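P-nitrophenyl phosphatase (Pho2) (Archaeoglobus fulgidus, PDB 3QGM) probably acts as a metal-dependent phosphatase of the haloacid dehalogenase (HAD) superfamily, with a calcium ion bound at its probable active site. Local coordinates at residues A[6-11]-A[206-211]; A[188-193]-A[222-227]. All coordinates share one frame; numbering follows the deposited sequence.

Contact 1. Residues A[6-11]-A[206-211]; sequences PDKKGY and DVAVVG
The Tyr11 ring meets Val210 CG2 at its edge, near the ring plane, 4.3 Å from CD1, while Ala208 CB approaches CE1 obliquely. At the far edge, Pro6 O lies in the ring plane and accepts from Tyr11 OH at 3.0 Å, on a carbonyl lone pair. The same hydroxyl oxygen accepts from Lys8 N, 3.1 Å away, so two bonds tie the phenol to the segment that leads into strand 10-14. A phenylalanine here would lack the hydroxyl and both its bonds, and would probably leave residues 6-8 less firmly held. Lys8 bends at chi2 and chi3 to hook across Ala208, its CG 3.6 Å from Ala208 CB. Its ammonium forms a salt bridge with Glu227 and shares a water with Val207 O. Lys9 runs extended alongside Asp206, pointing the same way, but NZ stops 4.4 Å from OD2, beyond salt-bridge range. The backbones pair in parallel: Gly10 N donates to Asp206 O at 3.1 Å (159° at the hydrogen), and Ala208 N donates to Gly10 O. Tyr11 and Ala208 share one sheet face, with Met262 of helix 259-264 against the tyrosine; Val207 lies on the other, against helix 190-200. This is the central strand pair of a Rossmann-like HAD core, whose strands 10-14 and 207-211 lead to the calcium-binding Asp14, Asp16 and Asp212.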
ATOM      1  N   PRO A   6       1.590 -41.262   6.090  1.00 55.28           N
ATOM      2  CA  PRO A   6       0.964 -39.927   6.378  1.00 54.55           C
ATOM      3  C   PRO A   6      -0.021 -39.951   7.567  1.00 54.01           C
ATOM      4  O   PRO A   6      -0.999 -39.155   7.615  1.00 53.85           O
ATOM      5  CB  PRO A   6       0.256 -39.540   5.053  1.00 54.07           C
ATOM      6  CG  PRO A   6       0.199 -40.841   4.250  1.00 54.50           C
ATOM      7  CD  PRO A   6       1.316 -41.738   4.725  1.00 55.46           C
ATOM      8  N   ASP A   7       0.273 -40.821   8.533  1.00 53.78           N
ATOM      9  CA  ASP A   7      -0.674 -41.163   9.589  1.00 53.42           C
ATOM     10  C   ASP A   7      -0.377 -40.440  10.896  1.00 51.76           C
ATOM     11  O   ASP A   7       0.662 -40.689  11.551  1.00 52.44           O
ATOM     12  CB  ASP A   7      -0.684 -42.668   9.834  1.00 54.36           C
ATOM     13  CG  ASP A   7      -1.808 -43.083  10.757  1.00 57.29           C
ATOM     14  OD1 ASP A   7      -2.790 -43.714  10.289  1.00 58.79           O
ATOM     15  OD2 ASP A   7      -1.726 -42.738  11.955  1.00 61.46           O
ATOM     16  N   LYS A   8      -1.315 -39.580  11.294  1.00 48.50           N
ATOM     17  CA  LYS A   8      -1.129 -38.736  12.451  1.00 46.19           C
ATOM     18  C   LYS A   8      -2.304 -38.825  13.403  1.00 44.49           C
ATOM     19  O   LYS A   8      -3.399 -39.243  13.040  1.00 43.31           O
ATOM     20  CB  LYS A   8      -0.967 -37.281  12.027  1.00 45.00           C
ATOM     21  CG  LYS A   8      -0.297 -37.025  10.677  1.00 45.51           C
ATOM     22  CD  LYS A   8       1.129 -37.483  10.581  1.00 46.17           C
ATOM     23  CE  LYS A   8       2.022 -36.832  11.607  1.00 46.09           C
ATOM     24  NZ  LYS A   8       3.456 -36.939  11.219  1.00 46.61           N
ATOM     25  N   LYS A   9      -2.061 -38.398  14.627  1.00 43.37           N
ATOM     26  CA  LYS A   9      -3.129 -38.227  15.614  1.00 42.76           C
ATOM     27  C   LYS A   9      -4.075 -37.104  15.204  1.00 40.47           C
ATOM     28  O   LYS A   9      -5.295 -37.208  15.383  1.00 40.09           O
ATOM     29  CB  LYS A   9      -2.544 -37.941  17.010  1.00 42.81           C
ATOM     30  CG  LYS A   9      -2.107 -39.230  17.715  1.00 44.98           C
ATOM     31  CD  LYS A   9      -1.299 -39.004  19.002  1.00 45.33           C
ATOM     32  CE  LYS A   9      -0.581 -40.344  19.417  1.00 46.16           C
ATOM     33  NZ  LYS A   9      -0.058 -40.309  20.815  1.00 48.20           N
ATOM     34  N   GLY A  10      -3.515 -36.031  14.652  1.00 39.43           N
ATOM     35  CA  GLY A  10      -4.315 -34.864  14.265  1.00 37.70           C
ATOM     36  C   GLY A  10      -3.962 -34.199  12.952  1.00 36.22           C
ATOM     37  O   GLY A  10      -2.874 -34.378  12.403  1.00 34.43           O
ATOM     38  N   TYR A  11      -4.906 -33.402  12.473  1.00 34.56           N
ATOM     39  CA  TYR A  11      -4.812 -32.734  11.172  1.00 33.72           C
ATOM     40  C   TYR A  11      -5.264 -31.281  11.317  1.00 32.08           C
ATOM     41  O   TYR A  11      -6.323 -31.002  11.836  1.00 31.89           O
ATOM     42  CB  TYR A  11      -5.674 -33.472  10.148  1.00 33.60           C
ATOM     43  CG  TYR A  11      -5.127 -34.845   9.893  1.00 36.48           C
ATOM     44  CD1 TYR A  11      -4.199 -35.066   8.878  1.00 35.82           C
ATOM     45  CD2 TYR A  11      -5.459 -35.907  10.710  1.00 36.84           C
ATOM     46  CE1 TYR A  11      -3.653 -36.302   8.669  1.00 37.23           C
ATOM     47  CE2 TYR A  11      -4.887 -37.165  10.513  1.00 37.22           C
ATOM     48  CZ  TYR A  11      -3.984 -37.353   9.494  1.00 38.19           C
ATOM     49  OH  TYR A  11      -3.400 -38.599   9.276  1.00 40.71           O
ATOM     50  N   ASP A 206       2.941 -35.220  15.865  1.00 42.93           N
ATOM     51  CA  ASP A 206       1.747 -36.029  15.675  1.00 42.18           C
ATOM     52  C   ASP A 206       0.681 -35.308  14.863  1.00 40.69           C
ATOM     53  O   ASP A 206      -0.482 -35.712  14.880  1.00 40.36           O
ATOM     54  CB  ASP A 206       1.146 -36.395  17.030  1.00 42.66           C
ATOM     55  CG  ASP A 206       1.945 -37.413  17.758  1.00 44.53           C
ATOM     56  OD1 ASP A 206       2.201 -38.492  17.178  1.00 45.02           O
ATOM     57  OD2 ASP A 206       2.314 -37.131  18.915  1.00 47.66           O
ATOM     58  N   VAL A 207       1.059 -34.256  14.147  1.00 39.45           N
ATOM     59  CA  VAL A 207       0.090 -33.514  13.359  1.00 37.39           C
ATOM     60  C   VAL A 207       0.573 -33.328  11.905  1.00 36.03           C
ATOM     61  O   VAL A 207       1.784 -33.225  11.634  1.00 34.68           O
ATOM     62  CB  VAL A 207      -0.225 -32.162  14.043  1.00 37.24           C
ATOM     63  CG1 VAL A 207      -1.179 -31.328  13.187  1.00 38.47           C
ATOM     64  CG2 VAL A 207      -0.826 -32.362  15.434  1.00 36.28           C
ATOM     65  N   ALA A 208      -0.372 -33.362  10.963  1.00 34.30           N
ATOM     66  CA  ALA A 208      -0.083 -32.959   9.580  1.00 33.58           C
ATOM     67  C   ALA A 208      -0.927 -31.743   9.208  1.00 31.92           C
ATOM     68  O   ALA A 208      -2.057 -31.614   9.636  1.00 32.32           O
ATOM     69  CB  ALA A 208      -0.300 -34.118   8.580  1.00 33.81           C
ATOM     70  N   VAL A 209      -0.351 -30.844   8.421  1.00 31.63           N
ATOM     71  CA  VAL A 209      -0.993 -29.592   8.020  1.00 29.70           C
ATOM     72  C   VAL A 209      -1.361 -29.750   6.546  1.00 29.38           C
ATOM     73  O   VAL A 209      -0.499 -30.048   5.717  1.00 29.86           O
ATOM     74  CB  VAL A 209      -0.028 -28.434   8.280  1.00 30.70           C
ATOM     75  CG1 VAL A 209      -0.550 -27.046   7.667  1.00 28.59           C
ATOM     76  CG2 VAL A 209       0.230 -28.337   9.774  1.00 29.63           C
ATOM     77  N   VAL A 210      -2.644 -29.624   6.230  1.00 28.21           N
ATOM     78  CA  VAL A 210      -3.135 -29.919   4.890  1.00 27.32           C
ATOM     79  C   VAL A 210      -3.672 -28.636   4.330  1.00 27.24           C
ATOM     80  O   VAL A 210      -4.371 -27.891   5.057  1.00 26.25           O
ATOM     81  CB  VAL A 210      -4.327 -30.897   4.914  1.00 27.79           C
ATOM     82  CG1 VAL A 210      -4.813 -31.179   3.470  1.00 26.09           C
ATOM     83  CG2 VAL A 210      -3.966 -32.221   5.623  1.00 28.63           C
ATOM     84  N   GLY A 211      -3.381 -28.397   3.056  1.00 26.87           N
ATOM     85  CA  GLY A 211      -3.797 -27.210   2.377  1.00 26.84           C
ATOM     86  C   GLY A 211      -3.538 -27.206   0.894  1.00 27.42           C
ATOM     87  O   GLY A 211      -3.008 -28.173   0.327  1.00 28.32           O
TER
HETATM   88  O   HOH W   1       4.298 -34.285  11.830  1.00 42.60           O

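Contact 2. Residues A[188-193]-A[222-227]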
ATOM      1  N   PRO A 188       1.281 -17.839   7.009  1.00 32.54           N
ATOM      2  CA  PRO A 188       2.046 -18.924   7.688  1.00 32.59           C
ATOM      3  C   PRO A 188       2.581 -18.626   9.093  1.00 32.80           C
ATOM      4  O   PRO A 188       3.373 -19.419   9.648  1.00 31.20           O
ATOM      5  CB  PRO A 188       3.201 -19.181   6.717  1.00 33.44           C
ATOM      6  CG  PRO A 188       3.473 -17.823   6.127  1.00 33.23           C
ATOM      7  CD  PRO A 188       2.085 -17.191   5.959  1.00 32.14           C
ATOM      8  N   SER A 189       2.130 -17.530   9.697  1.00 31.87           N
ATOM      9  CA  SER A 189       2.579 -17.223  11.036  1.00 32.73           C
ATOM     10  C   SER A 189       2.422 -18.391  12.033  1.00 33.47           C
ATOM     11  O   SER A 189       1.468 -19.178  11.951  1.00 33.12           O
ATOM     12  CB  SER A 189       1.866 -16.034  11.580  1.00 31.63           C
ATOM     13  OG  SER A 189       2.365 -15.754  12.849  1.00 32.75           O
ATOM     14  N   GLU A 190       3.378 -18.505  12.961  1.00 33.19           N
ATOM     15  CA  GLU A 190       3.336 -19.543  14.000  1.00 34.43           C
ATOM     16  C   GLU A 190       2.281 -19.226  15.023  1.00 33.34           C
ATOM     17  O   GLU A 190       1.829 -20.104  15.751  1.00 32.74           O
ATOM     18  CB  GLU A 190       4.695 -19.663  14.733  1.00 35.39           C
ATOM     19  CG  GLU A 190       5.772 -20.258  13.874  1.00 39.91           C
ATOM     20  CD  GLU A 190       6.794 -19.233  13.381  1.00 46.56           C
ATOM     21  OE1 GLU A 190       6.376 -18.122  12.930  1.00 49.42           O
ATOM     22  OE2 GLU A 190       8.016 -19.552  13.431  1.00 48.56           O
ATOM     23  N   VAL A 191       1.883 -17.963  15.097  1.00 32.69           N
ATOM     24  CA  VAL A 191       0.842 -17.580  16.036  1.00 31.93           C
ATOM     25  C   VAL A 191      -0.445 -18.434  15.875  1.00 30.47           C
ATOM     26  O   VAL A 191      -0.841 -19.104  16.828  1.00 29.26           O
ATOM     27  CB  VAL A 191       0.575 -16.051  15.988  1.00 31.50           C
ATOM     28  CG1 VAL A 191      -0.487 -15.707  16.952  1.00 34.03           C
ATOM     29  CG2 VAL A 191       1.880 -15.279  16.330  1.00 35.20           C
ATOM     30  N   ILE A 192      -1.108 -18.430  14.706  1.00 28.62           N
ATOM     31  CA  ILE A 192      -2.341 -19.237  14.564  1.00 27.29           C
ATOM     32  C   ILE A 192      -2.042 -20.757  14.676  1.00 28.00           C
ATOM     33  O   ILE A 192      -2.819 -21.522  15.312  1.00 27.54           O
ATOM     34  CB  ILE A 192      -3.131 -18.881  13.291  1.00 27.44           C
ATOM     35  CG1 ILE A 192      -4.537 -19.484  13.335  1.00 25.38           C
ATOM     36  CG2 ILE A 192      -2.365 -19.300  12.048  1.00 23.00           C
ATOM     37  CD1 ILE A 192      -5.477 -18.878  12.314  1.00 20.78           C
HETATM   38  N   MSE A 193      -0.878 -21.155  14.193  1.00 27.71           N
HETATM   39  CA  MSE A 193      -0.475 -22.549  14.199  1.00 30.69           C
HETATM   40  C   MSE A 193      -0.245 -23.146  15.622  1.00 32.78           C
HETATM   41  O   MSE A 193      -0.690 -24.268  15.916  1.00 33.68           O
HETATM   42  CB  MSE A 193       0.754 -22.730  13.279  1.00 30.34           C
HETATM   43  CG  MSE A 193       0.413 -22.363  11.813  1.00 26.58           C
HETATM   44 SE   MSE A 193      -1.140 -23.287  11.005  0.60 25.94          SE
HETATM   45  CE  MSE A 193      -0.417 -25.086  10.712  1.00 24.22           C
ATOM     46  N   LYS A 222       5.979 -26.214   8.003  1.00 37.44           N
ATOM     47  CA  LYS A 222       7.421 -26.246   8.252  1.00 39.37           C
ATOM     48  C   LYS A 222       7.786 -25.456   9.510  1.00 39.33           C
ATOM     49  O   LYS A 222       8.637 -25.881  10.298  1.00 39.56           O
ATOM     50  CB  LYS A 222       8.180 -25.685   7.065  1.00 39.57           C
ATOM     51  CG  LYS A 222       7.919 -26.418   5.776  1.00 41.16           C
ATOM     52  CD  LYS A 222       9.027 -27.317   5.419  1.00 44.05           C
ATOM     53  CE  LYS A 222       8.762 -28.054   4.114  1.00 45.97           C
ATOM     54  NZ  LYS A 222       9.501 -29.367   4.162  1.00 45.31           N
ATOM     55  N   ALA A 223       7.104 -24.339   9.714  1.00 38.82           N
ATOM     56  CA  ALA A 223       7.451 -23.447  10.795  1.00 39.30           C
ATOM     57  C   ALA A 223       7.162 -24.048  12.173  1.00 39.46           C
ATOM     58  O   ALA A 223       7.904 -23.760  13.121  1.00 40.67           O
ATOM     59  CB  ALA A 223       6.743 -22.104  10.619  1.00 38.73           C
ATOM     60  N   ILE A 224       6.135 -24.894  12.296  1.00 38.50           N
ATOM     61  CA  ILE A 224       5.866 -25.559  13.586  1.00 38.30           C
ATOM     62  C   ILE A 224       6.455 -26.988  13.630  1.00 38.57           C
ATOM     63  O   ILE A 224       6.317 -27.693  14.628  1.00 38.38           O
ATOM     64  CB  ILE A 224       4.342 -25.531  14.023  1.00 38.01           C
ATOM     65  CG1 ILE A 224       3.375 -25.856  12.899  1.00 38.27           C
ATOM     66  CG2 ILE A 224       3.924 -24.143  14.496  1.00 36.81           C
ATOM     67  CD1 ILE A 224       3.584 -27.082  12.259  1.00 40.50           C
ATOM     68  N   GLY A 225       7.168 -27.378  12.580  1.00 37.26           N
ATOM     69  CA  GLY A 225       7.785 -28.693  12.537  1.00 38.28           C
ATOM     70  C   GLY A 225       6.777 -29.819  12.373  1.00 38.05           C
ATOM     71  O   GLY A 225       7.004 -30.908  12.855  1.00 38.65           O
ATOM     72  N   ALA A 226       5.662 -29.543  11.685  1.00 36.63           N
ATOM     73  CA  ALA A 226       4.675 -30.571  11.355  1.00 35.82           C
ATOM     74  C   ALA A 226       4.792 -30.961   9.892  1.00 35.84           C
ATOM     75  O   ALA A 226       5.012 -30.100   9.023  1.00 35.66           O
ATOM     76  CB  ALA A 226       3.268 -30.043  11.627  1.00 34.03           C
ATOM     77  N   GLU A 227       4.541 -32.237   9.610  1.00 36.42           N
ATOM     78  CA  GLU A 227       4.547 -32.743   8.238  1.00 37.18           C
ATOM     79  C   GLU A 227       3.452 -32.053   7.464  1.00 34.99           C
ATOM     80  O   GLU A 227       2.426 -31.702   8.029  1.00 33.92           O
ATOM     81  CB  GLU A 227       4.296 -34.261   8.190  1.00 37.77           C
ATOM     82  CG  GLU A 227       5.409 -35.101   8.777  1.00 44.35           C
ATOM     83  CD  GLU A 227       5.239 -36.573   8.421  1.00 48.26           C
ATOM     84  OE1 GLU A 227       4.606 -37.289   9.207  1.00 52.09           O
ATOM     85  OE2 GLU A 227       5.688 -36.989   7.333  1.00 53.82           O
TER
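Met193, present as selenomethionine, lays its CB against Ile224 CG2 at 3.7 Å, the tightest touch between the two segments. Ile224 offers this methyl because CG2 stands anti to its own carbonyl carbon, which puts CG1 into the crowded position between backbone N and carbonyl carbon (chi1 44°). Beyond CB the Met193 chain bends at both chi2 and chi3, and its side chain also packs on Ala220 of helix 214-224. One turn back, Glu190 uses its aliphatic part: CG sits 3.9 Å from Ala223 CB, and the bend at chi2 (106°) folds the carboxylate back so that OE2 comes within 4.0 Å of the same methyl. The interface is therefore made of van der Waals contacts, and the nearest CA atoms across it, those of Glu190 and Ala223, are 6.5 Å apart. Both helix ends are capped. Ser189, at the N-cap of helix 190-200, accepts from Val191 N through OG at 3.2 Å, and that hydroxyl is bonded to Val184 O as well. At the C-terminal end of helix 214-224, Gly225 has a positive phi and forms a Schellman motif, including Gly225 N to Lys222 O at 3.1 Å. A cis peptide joins Lys187 to Pro188, a Lys-Pro pair consistent with HAD motif III. The packing joins the start of helix 190-200 to the end of helix 214-224, which forms the beta-alpha-beta crossover between the parallel strands 207-211 and 227-231 of the Rossmann-like core.

Contacts 1 and 2 lie with their centres 12 Å apart, in and against the six-stranded parallel sheet of the core. Their segments alternate along the chain, in the order 6-11, 188-193, 206-211, 222-227, with helix 190-200, strand 207-211 and helix 214-224 following one another. Strand 207-211 is the common element: beyond its pairing in contact 1, Val209 CG2 meets Met193 CE at 3.4 Å, and Val209 N probably bonds to Glu227 O at 2.9 Å. The second, five-stranded sheet is built from strands between residues 92 and 184, inserted between the two halves of the core, so contact 1 joins the N-terminal strand to the core strand that follows the insertion.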